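Local coordinates for protein lipase (Pelosinus fermentans, PDB 5AH0) that hydrolyses ester bonds as a lipase of the alpha/beta-hydrolase clan, carries a bound zinc ion, and attacks the polyester poly(butylene adipate-co-terephthalate), at residues D203-N208 and N232-W237; N173-F178 and R221-A226; G11-G16 and N181-L186; G116-R121 and D242-L247. All coordinates share one frame; numbering follows the deposited sequence.

Contact 1: residues D203-N208 and N232-W237; sequences DQWGLN and NDLANW. With ZN (zinc ion), chain C.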
loop_
_atom_site.group_PDB
_atom_site.type_symbol
_atom_site.label_atom_id
_atom_site.label_comp_id
_atom_site.label_asym_id
_atom_site.label_seq_id
_atom_site.Cartn_x
_atom_site.Cartn_y
_atom_site.Cartn_z
ATOM N N ASP A 203 -2.966 10.820 13.839
ATOM C CA ASP A 203 -2.834 11.998 14.691
ATOM C C ASP A 203 -3.432 13.233 14.015
ATOM O O ASP A 203 -3.818 14.190 14.690
ATOM C CB ASP A 203 -1.370 12.248 15.057
ATOM C CG ASP A 203 -0.665 10.991 15.558
ATOM O OD1 ASP A 203 -1.346 9.976 15.834
ATOM O OD2 ASP A 203 0.577 11.025 15.695
ATOM N N GLN A 204 -3.539 13.202 12.688
ATOM C CA GLN A 204 -4.172 14.295 11.958
ATOM C C GLN A 204 -5.688 14.256 12.135
ATOM O O GLN A 204 -6.412 15.104 11.602
ATOM C CB GLN A 204 -3.812 14.247 10.472
ATOM C CG GLN A 204 -4.555 13.205 9.662
ATOM C CD GLN A 204 -3.869 11.843 9.679
ATOM O OE1 GLN A 204 -3.297 11.426 10.691
ATOM N NE2 GLN A 204 -3.919 11.145 8.545
ATOM N N TRP A 205 -6.158 13.266 12.890
ATOM C CA TRP A 205 -7.558 13.184 13.289
ATOM C C TRP A 205 -7.703 13.225 14.807
ATOM O O TRP A 205 -8.790 13.030 15.335
ATOM C CB TRP A 205 -8.203 11.908 12.766
ATOM C CG TRP A 205 -8.118 11.702 11.285
ATOM C CD1 TRP A 205 -7.199 10.947 10.611
ATOM C CD2 TRP A 205 -8.996 12.247 10.294
ATOM N NE1 TRP A 205 -7.456 10.983 9.259
ATOM C CE2 TRP A 205 -8.551 11.780 9.038
ATOM C CE3 TRP A 205 -10.116 13.085 10.344
ATOM C CZ2 TRP A 205 -9.190 12.123 7.844
ATOM C CZ3 TRP A 205 -10.747 13.426 9.155
ATOM C CH2 TRP A 205 -10.281 12.946 7.923
ATOM N N GLY A 206 -6.592 13.415 15.508
ATOM C CA GLY A 206 -6.604 13.445 16.960
ATOM C C GLY A 206 -6.805 12.081 17.590
ATOM O O GLY A 206 -6.982 11.970 18.807
ATOM N N LEU A 207 -6.777 11.037 16.762
ATOM C CA LEU A 207 -6.974 9.678 17.251
ATOM C C LEU A 207 -5.666 8.949 17.545
ATOM O O LEU A 207 -5.395 7.878 16.990
ATOM C CB LEU A 207 -7.815 8.878 16.255
ATOM C CG LEU A 207 -9.269 9.356 16.202
ATOM C CD1 LEU A 207 -10.070 8.637 15.129
ATOM C CD2 LEU A 207 -9.921 9.180 17.565
ATOM N N ASN A 208 -4.859 9.532 18.423
ATOM C CA ASN A 208 -3.638 8.895 18.884
ATOM C C ASN A 208 -3.867 8.224 20.232
ATOM O O ASN A 208 -4.700 8.678 21.016
ATOM C CB ASN A 208 -2.508 9.917 18.970
ATOM C CG ASN A 208 -2.882 11.112 19.802
ATOM O OD1 ASN A 208 -3.366 12.117 19.277
ATOM N ND2 ASN A 208 -2.676 11.013 21.112
ATOM N N ASN A 232 -14.597 10.763 3.412
ATOM C CA ASN A 232 -14.209 9.842 2.351
ATOM C C ASN A 232 -12.691 9.842 2.222
ATOM O O ASN A 232 -12.149 9.517 1.173
ATOM C CB ASN A 232 -14.862 10.222 1.018
ATOM C CG ASN A 232 -14.358 11.553 0.476
ATOM O OD1 ASN A 232 -13.891 12.408 1.229
ATOM N ND2 ASN A 232 -14.443 11.727 -0.837
ATOM N N ASP A 233 -12.017 10.223 3.304
ATOM C CA ASP A 233 -10.569 10.413 3.305
ATOM C C ASP A 233 -9.849 9.366 4.135
ATOM O O ASP A 233 -8.814 9.645 4.740
ATOM C CB ASP A 233 -10.225 11.815 3.828
ATOM C CG ASP A 233 -8.779 12.216 3.547
ATOM O OD1 ASP A 233 -8.288 11.943 2.427
ATOM O OD2 ASP A 233 -8.137 12.805 4.450
ATOM N N LEU A 234 -10.384 8.154 4.154
ATOM C CA LEU A 234 -9.710 7.061 4.838
ATOM C C LEU A 234 -9.601 5.844 3.918
ATOM O O LEU A 234 -10.196 5.828 2.830
ATOM C CB LEU A 234 -10.445 6.722 6.129
ATOM C CG LEU A 234 -10.291 7.795 7.207
ATOM C CD1 LEU A 234 -11.315 7.608 8.303
ATOM C CD2 LEU A 234 -8.896 7.763 7.790
ATOM N N ALA A 235 -8.836 4.840 4.345
ATOM C CA ALA A 235 -8.605 3.649 3.523
ATOM C C ALA A 235 -9.911 2.977 3.104
ATOM O O ALA A 235 -10.035 2.519 1.972
ATOM C CB ALA A 235 -7.720 2.653 4.255
ATOM N N ASN A 236 -10.894 2.964 4.003
ATOM C CA ASN A 236 -12.143 2.252 3.754
ATOM C C ASN A 236 -12.910 2.809 2.544
ATOM O O ASN A 236 -13.634 2.079 1.872
ATOM C CB ASN A 236 -13.016 2.267 5.012
ATOM C CG ASN A 236 -13.497 3.658 5.366
ATOM O OD1 ASN A 236 -12.813 4.645 5.097
ATOM N ND2 ASN A 236 -14.675 3.746 5.979
ATOM N N TRP A 237 -12.729 4.086 2.237
ATOM C CA TRP A 237 -13.304 4.615 1.007
ATOM C C TRP A 237 -12.416 4.274 -0.191
ATOM O O TRP A 237 -12.893 3.734 -1.187
ATOM C CB TRP A 237 -13.503 6.123 1.105
ATOM C CG TRP A 237 -13.926 6.740 -0.178
ATOM C CD1 TRP A 237 -13.191 7.576 -0.967
ATOM C CD2 TRP A 237 -15.178 6.552 -0.846
ATOM N NE1 TRP A 237 -13.919 7.940 -2.074
ATOM C CE2 TRP A 237 -15.141 7.321 -2.025
ATOM C CE3 TRP A 237 -16.330 5.818 -0.554
ATOM C CZ2 TRP A 237 -16.208 7.373 -2.912
ATOM C CZ3 TRP A 237 -17.391 5.871 -1.436
ATOM C CH2 TRP A 237 -17.322 6.640 -2.602
HETATM ZN ZN ZN C . -6.362 13.532 3.954
#

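Contact 2: residues N173-F178 and R221-A226; sequences NIFGDF and RVFNSA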
loop_
_atom_site.group_PDB
_atom_site.type_symbol
_atom_site.label_atom_id
_atom_site.label_comp_id
_atom_site.label_asym_id
_atom_site.label_seq_id
_atom_site.Cartn_x
_atom_site.Cartn_y
_atom_site.Cartn_z
ATOM N N ASN A 173 -18.757 -3.020 7.112
ATOM C CA ASN A 173 -18.558 -3.526 8.462
ATOM C C ASN A 173 -17.423 -4.533 8.557
ATOM O O ASN A 173 -16.777 -4.668 9.592
ATOM C CB ASN A 173 -19.837 -4.163 8.976
ATOM C CG ASN A 173 -20.594 -3.255 9.903
ATOM O OD1 ASN A 173 -20.042 -2.286 10.422
ATOM N ND2 ASN A 173 -21.872 -3.551 10.112
ATOM N N ILE A 174 -17.173 -5.250 7.477
ATOM C CA ILE A 174 -16.178 -6.304 7.537
ATOM C C ILE A 174 -14.768 -5.722 7.403
ATOM O O ILE A 174 -13.784 -6.334 7.817
ATOM C CB ILE A 174 -16.448 -7.368 6.464
ATOM C CG1 ILE A 174 -15.612 -8.619 6.745
ATOM C CG2 ILE A 174 -16.204 -6.804 5.074
ATOM C CD1 ILE A 174 -16.152 -9.866 6.090
ATOM N N PHE A 175 -14.683 -4.517 6.850
ATOM C CA PHE A 175 -13.435 -3.757 6.828
ATOM C C PHE A 175 -12.869 -3.562 8.237
ATOM O O PHE A 175 -11.694 -3.788 8.478
ATOM C CB PHE A 175 -13.666 -2.400 6.161
ATOM C CG PHE A 175 -12.546 -1.418 6.365
ATOM C CD1 PHE A 175 -12.512 -0.603 7.492
ATOM C CD2 PHE A 175 -11.546 -1.288 5.417
ATOM C CE1 PHE A 175 -11.499 0.296 7.680
ATOM C CE2 PHE A 175 -10.524 -0.373 5.594
ATOM C CZ PHE A 175 -10.497 0.417 6.725
ATOM N N GLY A 176 -13.709 -3.114 9.162
ATOM C CA GLY A 176 -13.293 -2.938 10.542
ATOM C C GLY A 176 -13.044 -4.259 11.258
ATOM O O GLY A 176 -12.206 -4.341 12.157
ATOM N N ASP A 177 -13.777 -5.300 10.877
ATOM C CA ASP A 177 -13.555 -6.599 11.485
ATOM C C ASP A 177 -12.183 -7.112 11.081
ATOM O O ASP A 177 -11.450 -7.679 11.895
ATOM C CB ASP A 177 -14.620 -7.604 11.068
ATOM C CG ASP A 177 -14.387 -8.974 11.674
ATOM O OD1 ASP A 177 -14.783 -9.186 12.843
ATOM O OD2 ASP A 177 -13.781 -9.835 10.998
ATOM N N PHE A 178 -11.841 -6.906 9.812
ATOM C CA PHE A 178 -10.547 -7.325 9.314
ATOM C C PHE A 178 -9.423 -6.578 10.025
ATOM O O PHE A 178 -8.414 -7.168 10.391
ATOM C CB PHE A 178 -10.422 -7.105 7.815
ATOM C CG PHE A 178 -9.096 -7.532 7.282
ATOM C CD1 PHE A 178 -8.845 -8.868 7.041
ATOM C CD2 PHE A 178 -8.076 -6.616 7.094
ATOM C CE1 PHE A 178 -7.610 -9.280 6.596
ATOM C CE2 PHE A 178 -6.830 -7.024 6.644
ATOM C CZ PHE A 178 -6.599 -8.352 6.400
ATOM N N ARG A 221 -11.520 2.031 19.985
ATOM C CA ARG A 221 -11.872 3.445 19.935
ATOM C C ARG A 221 -11.649 4.001 18.524
ATOM O O ARG A 221 -12.436 4.811 18.042
ATOM C CB ARG A 221 -11.061 4.241 20.965
ATOM C CG ARG A 221 -11.326 5.751 20.964
ATOM C CD ARG A 221 -10.746 6.419 22.208
ATOM N NE ARG A 221 -9.287 6.308 22.265
ATOM C CZ ARG A 221 -8.437 7.157 21.688
ATOM N NH1 ARG A 221 -8.890 8.206 21.008
ATOM N NH2 ARG A 221 -7.129 6.961 21.803
ATOM N N VAL A 222 -10.611 3.525 17.841
ATOM C CA VAL A 222 -10.335 3.984 16.482
ATOM C C VAL A 222 -11.437 3.626 15.487
ATOM O O VAL A 222 -11.899 4.485 14.733
ATOM C CB VAL A 222 -9.010 3.401 15.959
ATOM C CG1 VAL A 222 -8.918 3.535 14.432
ATOM C CG2 VAL A 222 -7.823 4.057 16.662
ATOM N N PHE A 223 -11.871 2.367 15.500
ATOM C CA PHE A 223 -12.812 1.870 14.493
ATOM C C PHE A 223 -14.283 1.976 14.925
ATOM O O PHE A 223 -15.192 1.597 14.184
ATOM C CB PHE A 223 -12.450 0.430 14.127
ATOM C CG PHE A 223 -11.124 0.312 13.432
ATOM C CD1 PHE A 223 -11.016 0.554 12.069
ATOM C CD2 PHE A 223 -9.980 0.008 14.144
ATOM C CE1 PHE A 223 -9.799 0.468 11.427
ATOM C CE2 PHE A 223 -8.752 -0.081 13.506
ATOM C CZ PHE A 223 -8.661 0.149 12.145
ATOM N N ASN A 224 -14.514 2.495 16.122
ATOM C CA ASN A 224 -15.868 2.821 16.549
ATOM C C ASN A 224 -16.081 4.321 16.443
ATOM O O ASN A 224 -17.058 4.860 16.950
ATOM C CB ASN A 224 -16.135 2.340 17.975
ATOM C CG ASN A 224 -16.038 0.833 18.110
ATOM O OD1 ASN A 224 -15.681 0.124 17.160
ATOM N ND2 ASN A 224 -16.342 0.333 19.300
ATOM N N SER A 225 -15.138 4.995 15.796
ATOM C CA SER A 225 -15.225 6.433 15.597
ATOM C C SER A 225 -16.237 6.810 14.518
ATOM O O SER A 225 -16.505 6.040 13.597
ATOM C CB SER A 225 -13.857 6.999 15.239
ATOM O OG SER A 225 -13.975 8.358 14.878
ATOM N N ALA A 226 -16.785 8.011 14.635
ATOM C CA ALA A 226 -17.767 8.495 13.680
ATOM C C ALA A 226 -17.117 8.829 12.348
ATOM O O ALA A 226 -17.786 8.883 11.319
ATOM C CB ALA A 226 -18.487 9.718 14.237
#

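Contact 3: residues G11-G16 and N181-L186; sequences GFMGWG and NLVASL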
loop_
_atom_site.group_PDB
_atom_site.type_symbol
_atom_site.label_atom_id
_atom_site.label_comp_id
_atom_site.label_asym_id
_atom_site.label_seq_id
_atom_site.Cartn_x
_atom_site.Cartn_y
_atom_site.Cartn_z
ATOM N N GLY A 11 1.081 -2.104 2.470
ATOM C CA GLY A 11 -0.288 -1.824 2.083
ATOM C C GLY A 11 -1.230 -1.568 3.249
ATOM O O GLY A 11 -0.859 -0.957 4.255
ATOM N N PHE A 12 -2.466 -2.024 3.090
ATOM C CA PHE A 12 -3.503 -1.891 4.106
ATOM C C PHE A 12 -3.131 -2.622 5.408
ATOM O O PHE A 12 -2.832 -3.804 5.382
ATOM C CB PHE A 12 -4.819 -2.403 3.508
ATOM C CG PHE A 12 -5.953 -2.510 4.482
ATOM C CD1 PHE A 12 -6.232 -1.492 5.380
ATOM C CD2 PHE A 12 -6.757 -3.638 4.481
ATOM C CE1 PHE A 12 -7.292 -1.604 6.276
ATOM C CE2 PHE A 12 -7.810 -3.762 5.367
ATOM C CZ PHE A 12 -8.082 -2.741 6.266
ATOM N N MET A 13 -3.146 -1.896 6.528
ATOM C CA MET A 13 -2.787 -2.411 7.860
ATOM C C MET A 13 -1.321 -2.778 8.005
ATOM O O MET A 13 -0.926 -3.379 9.008
ATOM C CB MET A 13 -3.625 -3.635 8.236
ATOM C CG MET A 13 -5.123 -3.404 8.294
ATOM S SD MET A 13 -5.571 -2.223 9.552
ATOM C CE MET A 13 -4.820 -2.899 11.032
ATOM N N GLY A 14 -0.514 -2.409 7.018
ATOM C CA GLY A 14 0.920 -2.634 7.086
ATOM C C GLY A 14 1.558 -1.852 8.218
ATOM O O GLY A 14 0.980 -0.869 8.691
ATOM N N TRP A 15 2.746 -2.287 8.646
ATOM C CA TRP A 15 3.452 -1.717 9.806
ATOM C C TRP A 15 4.953 -1.513 9.561
ATOM O O TRP A 15 5.545 -2.166 8.702
ATOM C CB TRP A 15 3.252 -2.617 11.033
ATOM C CG TRP A 15 3.802 -3.989 10.853
ATOM C CD1 TRP A 15 5.050 -4.434 11.207
ATOM C CD2 TRP A 15 3.128 -5.113 10.269
ATOM N NE1 TRP A 15 5.194 -5.768 10.869
ATOM C CE2 TRP A 15 4.024 -6.209 10.307
ATOM C CE3 TRP A 15 1.855 -5.303 9.726
ATOM C CZ2 TRP A 15 3.682 -7.469 9.817
ATOM C CZ3 TRP A 15 1.528 -6.555 9.230
ATOM C CH2 TRP A 15 2.438 -7.617 9.277
ATOM N N GLY A 16 5.562 -0.595 10.314
ATOM C CA GLY A 16 6.958 -0.241 10.117
ATOM C C GLY A 16 7.911 -1.072 10.955
ATOM O O GLY A 16 7.490 -1.783 11.866
ATOM N N ASN A 181 -9.039 -7.780 13.662
ATOM C CA ASN A 181 -8.496 -9.129 13.720
ATOM C C ASN A 181 -7.038 -9.208 13.280
ATOM O O ASN A 181 -6.284 -10.033 13.787
ATOM C CB ASN A 181 -9.340 -10.071 12.880
ATOM C CG ASN A 181 -10.576 -10.530 13.611
ATOM O OD1 ASN A 181 -10.502 -11.380 14.506
ATOM N ND2 ASN A 181 -11.728 -9.970 13.242
ATOM N N LEU A 182 -6.619 -8.343 12.364
ATOM C CA LEU A 182 -5.214 -8.344 11.976
ATOM C C LEU A 182 -4.324 -7.930 13.148
ATOM O O LEU A 182 -3.292 -8.540 13.386
ATOM C CB LEU A 182 -4.961 -7.425 10.785
ATOM C CG LEU A 182 -3.477 -7.476 10.406
ATOM C CD1 LEU A 182 -3.278 -7.983 9.011
ATOM C CD2 LEU A 182 -2.808 -6.122 10.589
ATOM N N VAL A 183 -4.713 -6.892 13.880
ATOM C CA VAL A 183 -3.935 -6.486 15.047
ATOM C C VAL A 183 -3.922 -7.597 16.077
ATOM O O VAL A 183 -2.875 -7.962 16.598
ATOM C CB VAL A 183 -4.486 -5.213 15.705
ATOM C CG1 VAL A 183 -3.642 -4.836 16.927
ATOM C CG2 VAL A 183 -4.502 -4.087 14.711
ATOM N N ALA A 184 -5.099 -8.144 16.352
ATOM C CA ALA A 184 -5.226 -9.226 17.309
ATOM C C ALA A 184 -4.388 -10.408 16.873
ATOM O O ALA A 184 -3.731 -11.053 17.692
ATOM C CB ALA A 184 -6.673 -9.630 17.453
ATOM N N SER A 185 -4.376 -10.663 15.569
ATOM C CA SER A 185 -3.604 -11.770 15.023
ATOM C C SER A 185 -2.109 -11.576 15.230
ATOM O O SER A 185 -1.411 -12.507 15.615
ATOM C CB SER A 185 -3.881 -11.945 13.534
ATOM O OG SER A 185 -3.108 -13.013 13.004
ATOM N N LEU A 186 -1.618 -10.368 14.963
ATOM C CA LEU A 186 -0.198 -10.074 15.134
ATOM C C LEU A 186 0.246 -10.250 16.587
ATOM O O LEU A 186 1.298 -10.830 16.862
ATOM C CB LEU A 186 0.105 -8.654 14.673
ATOM C CG LEU A 186 -0.074 -8.352 13.186
ATOM C CD1 LEU A 186 0.304 -6.895 12.917
ATOM C CD2 LEU A 186 0.734 -9.305 12.317
#

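Contact 4: residues G116-R121 and D242-L247; sequences GGQTVR and DGARVL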
loop_
_atom_site.group_PDB
_atom_site.type_symbol
_atom_site.label_atom_id
_atom_site.label_comp_id
_atom_site.label_asym_id
_atom_site.label_seq_id
_atom_site.Cartn_x
_atom_site.Cartn_y
_atom_site.Cartn_z
ATOM N N GLY A 116 -0.529 -0.178 -0.986
ATOM C CA GLY A 116 0.654 0.566 -1.350
ATOM C C GLY A 116 0.699 0.745 -2.854
ATOM O O GLY A 116 1.252 1.730 -3.359
ATOM N N GLY A 117 0.131 -0.219 -3.580
ATOM C CA GLY A 117 0.086 -0.108 -5.026
ATOM C C GLY A 117 -0.641 1.160 -5.461
ATOM O O GLY A 117 -0.209 1.848 -6.389
ATOM N N GLN A 118 -1.715 1.497 -4.747
ATOM C CA GLN A 118 -2.488 2.695 -5.033
ATOM C C GLN A 118 -1.718 3.935 -4.610
ATOM O O GLN A 118 -1.676 4.937 -5.314
ATOM C CB GLN A 118 -3.826 2.646 -4.305
ATOM C CG GLN A 118 -4.866 1.747 -4.919
ATOM C CD GLN A 118 -6.192 1.884 -4.205
ATOM O OE1 GLN A 118 -6.252 1.816 -2.975
ATOM N NE2 GLN A 118 -7.258 2.130 -4.964
ATOM N N THR A 119 -1.101 3.835 -3.442
ATOM C CA THR A 119 -0.374 4.938 -2.844
ATOM C C THR A 119 0.744 5.465 -3.733
ATOM O O THR A 119 0.889 6.675 -3.889
ATOM C CB THR A 119 0.219 4.509 -1.497
ATOM O OG1 THR A 119 -0.841 4.040 -0.653
ATOM C CG2 THR A 119 0.937 5.666 -0.829
ATOM N N VAL A 120 1.522 4.562 -4.328
ATOM C CA VAL A 120 2.681 4.982 -5.107
ATOM C C VAL A 120 2.301 5.479 -6.502
ATOM O O VAL A 120 2.985 6.344 -7.056
ATOM C CB VAL A 120 3.719 3.854 -5.212
ATOM C CG1 VAL A 120 4.236 3.498 -3.816
ATOM C CG2 VAL A 120 3.139 2.637 -5.911
ATOM N N ARG A 121 1.202 4.964 -7.049
ATOM C CA ARG A 121 0.603 5.548 -8.253
ATOM C C ARG A 121 0.253 7.016 -7.983
ATOM O O ARG A 121 0.443 7.898 -8.827
ATOM C CB ARG A 121 -0.659 4.790 -8.666
ATOM C CG ARG A 121 -0.438 3.465 -9.384
ATOM C CD ARG A 121 -1.765 2.701 -9.482
ATOM N NE ARG A 121 -2.811 3.505 -10.121
ATOM C CZ ARG A 121 -4.116 3.327 -9.944
ATOM N NH1 ARG A 121 -4.565 2.370 -9.140
ATOM N NH2 ARG A 121 -4.976 4.108 -10.574
ATOM N N ASP A 242 -15.925 1.746 -5.174
ATOM C CA ASP A 242 -16.449 3.085 -5.394
ATOM C C ASP A 242 -15.355 4.136 -5.346
ATOM O O ASP A 242 -15.297 5.017 -6.200
ATOM C CB ASP A 242 -17.499 3.411 -4.339
ATOM C CG ASP A 242 -18.517 2.308 -4.180
ATOM O OD1 ASP A 242 -19.118 1.898 -5.203
ATOM O OD2 ASP A 242 -18.678 1.820 -3.038
ATOM N N GLY A 243 -14.474 4.032 -4.358
ATOM C CA GLY A 243 -13.401 4.997 -4.207
ATOM C C GLY A 243 -12.223 4.804 -5.146
ATOM O O GLY A 243 -11.607 5.775 -5.595
ATOM N N ALA A 244 -11.904 3.551 -5.451
ATOM C CA ALA A 244 -10.764 3.266 -6.318
ATOM C C ALA A 244 -11.050 3.819 -7.709
ATOM O O ALA A 244 -10.197 4.442 -8.354
ATOM C CB ALA A 244 -10.490 1.773 -6.373
ATOM N N ARG A 245 -12.278 3.568 -8.139
ATOM C CA ARG A 245 -12.843 4.099 -9.359
ATOM C C ARG A 245 -12.518 5.571 -9.478
ATOM O O ARG A 245 -11.988 6.027 -10.493
ATOM C CB ARG A 245 -14.350 3.876 -9.335
ATOM C CG ARG A 245 -14.971 3.758 -10.671
ATOM C CD ARG A 245 -16.382 3.221 -10.599
ATOM N NE ARG A 245 -17.235 3.904 -9.632
ATOM C CZ ARG A 245 -18.557 3.791 -9.628
ATOM N NH1 ARG A 245 -19.151 3.044 -10.549
ATOM N NH2 ARG A 245 -19.285 4.429 -8.721
ATOM N N VAL A 246 -12.828 6.303 -8.412
ATOM C CA VAL A 246 -12.604 7.739 -8.352
ATOM C C VAL A 246 -11.126 8.064 -8.517
ATOM O O VAL A 246 -10.754 8.948 -9.301
ATOM C CB VAL A 246 -13.122 8.324 -7.021
ATOM C CG1 VAL A 246 -12.734 9.793 -6.888
ATOM C CG2 VAL A 246 -14.630 8.158 -6.929
ATOM N N LEU A 247 -10.284 7.357 -7.769
ATOM C CA LEU A 247 -8.840 7.565 -7.849
ATOM C C LEU A 247 -8.340 7.346 -9.279
ATOM O O LEU A 247 -7.491 8.088 -9.773
ATOM C CB LEU A 247 -8.112 6.632 -6.875
ATOM C CG LEU A 247 -6.635 6.897 -6.581
ATOM C CD1 LEU A 247 -6.508 8.096 -5.674
ATOM C CD2 LEU A 247 -5.982 5.672 -5.945
#

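Contact 1: residues D203-N208 and N232-W237
Asp233 is the first residue of 232-237 to meet the indole of Trp205, and it also binds the zinc ion. Its OD2 lies 2.0 Å from zinc while OD1 stays 2.9 Å from the metal, which marks the carboxylate as a one-oxygen ligand. With CG anti to the backbone N (chi1 -166°), the same OD2 comes to 3.6 Å from Trp205 CZ2. Ring and carboxylate planes are inclined at 57°, so the two groups touch obliquely without stacking. Asp56, His76 and His82 complete the zinc site, a two-aspartate, two-histidine set as in thermoalkalophilic bacterial lipases. Trp205 also meets His82 edge-to-face, and Gln204 NE2 donates to Asp56 OD2; 203-208 therefore reaches three of the four ligands from the second shell. Were Trp205 an alanine, the indole that touches Asp233 and His82 would be lost, which is likely to open a gap beside the two zinc ligands. Next comes Leu234, whose CD2 packs 3.8 Å from Trp205 NE1 as the two side chains run past each other in opposite directions. Leu234 also occupies the N-cap position, its O receiving Trp237 N at 3.1 Å. The contact thus sits where the 3-10 turn 203-205, between helices 173-190 and 215-223, faces the start of helix 235-238, with Ile227 and Trp228 of helix 227-230 packed against it.

Contact 2: residues N173-F178 and R221-A226
Behind the meeting of Phe175 and Phe223, two residues before Phe223 on helix 215-223, Arg221 NH2 is gripped twice, by a salt bridge to Glu213 OE1 and a hydrogen bond to Asn208 O. The contact is helix-to-helix packing in the region after strand 153-159, where alpha/beta-hydrolase lipases usually insert their cap; helix 173-190 is probably part of a lid. Its approach to the end of helix 215-223 is made where a glycine offers no side chain: Gly176 and Phe223 have their CA atoms 6.2 Å apart. Phe223 CD1 lies 4.4 Å from Gly176 CA, a loose touch. Phe175 holds CG anti to its own N (chi1 167°), a torsion that swings the ring past Gly176 until its CE1 comes 4.1 Å from Phe223 CE1. That atom arrives at the edge of the Phe223 ring, near its plane, and the two side chains cross at about a right angle. Aromatic packing continues from both rings: Phe175 meets Phe12 with planes some 20° apart, and Phe223 lies nearly parallel to Trp228 and edge-to-face with Phe200. Within its own segment, Phe223 carries Val222 CG1 over one face, 3.7 Å above the plane and displaced toward the rim.

Contact 3: residues G11-G16 and N181-L186
Met13 and Leu182 form the tight end of this contact: Leu182 CD2 lies 3.5 Å from Met13 CB as the two side chains pass in opposite directions. The same methyl is 3.7 Å from Met13 O. Beyond CB the methionine is bent at chi2 and chi3, which curls it back and lays its CE 3.8 Å from Leu182 CD2. The same CE also meets Val183 CG2 at 3.9 Å, the two side chains lying at about a right angle. The loop is fixed here by a type II beta turn from Gly11 to Gly14, with Gly14 N bonded to Gly11 O at 3.1 Å. It follows strand 6-9 and carries the His-Gly sequence whose counterpart in related lipases contributes to the oxyanion hole. Met13 O, besides touching Leu182, accepts a bond from Tyr198 OH. Packing eases toward Trp15, where the touches are methyl on ring. Leu186 CD1 sits over one face of the indole in a CH-pi contact, 4.0 Å from the centroid of the six-membered ring and 18° off its normal, while Leu186 CD2 reaches Trp15 CH2 at 3.9 Å. Trp15 NE1 donates a hydrogen bond to Leu23 O, and Tyr25 meets the indole edge-to-face. Farther round the helix, Ala184 is partly exposed and faces elsewhere.

Contact 4: residues G116-R121 and D242-L247
Gln118 reaches from helix 116-129 to Ala244 and Leu247 on helix 241-250, spanning helices whose nearest CA atoms, those of Gln118 and Ala244, stand 8.4 Å apart. Its CG is anti to the carbonyl carbon (chi1 -77°), and beyond CG the chain runs extended (chi2 -174°), which carries the amide across to helix 241-250. NE2 arrives 3.5 Å from Ala244 CB and 3.9 Å from Leu247 CD2, both apolar neighbours. Its polar needs are met elsewhere: NE2 donates to Asp238 O, and OE1 accepts from Asn54 ND2, two bonds that would fix the rotation of the buried amide. Leu247 keeps CG anti to its backbone N (chi1 -167°), which directs CD2 toward the glutamine, where it lies 4.1 Å from Gln118 CB as well as near the amide. One methyl thus covers both the root and the end of that side chain. Arg121, one turn on, points the same way and bonds through NH2 to Asn248 OD1. The segment 116-121 opens the helix after strand 108-113, its first residue Gly116 ending a Ser-Met-Gly sequence, where alpha/beta-hydrolases place the nucleophile elbow; the contact therefore packs helix 241-250 against what is probably the nucleophile helix.

How the contacts relate
Contacts 1, 3 and 4 are buried, contact 4 nearest the chain's centre at about 9 Å between centres, whereas contact 2 lies about 19 Å out and is partly buried. Contacts 2 and 3 share helix 173-190, and Phe12 of the loop 11-16 touches both Phe175 and Phe178. Contact 1 meets contact 2 through Asn236 packing on Phe175, and meets contact 4 where Trp237 lies against Gly243 on the helix that follows. Chemistry changes with place: a metal ligand beside an indole in contact 1, phenyl rings in contact 2, aliphatic groups, a methionine methyl and an indole in contact 3, and in contact 4 a buried amide satisfied from outside the pair.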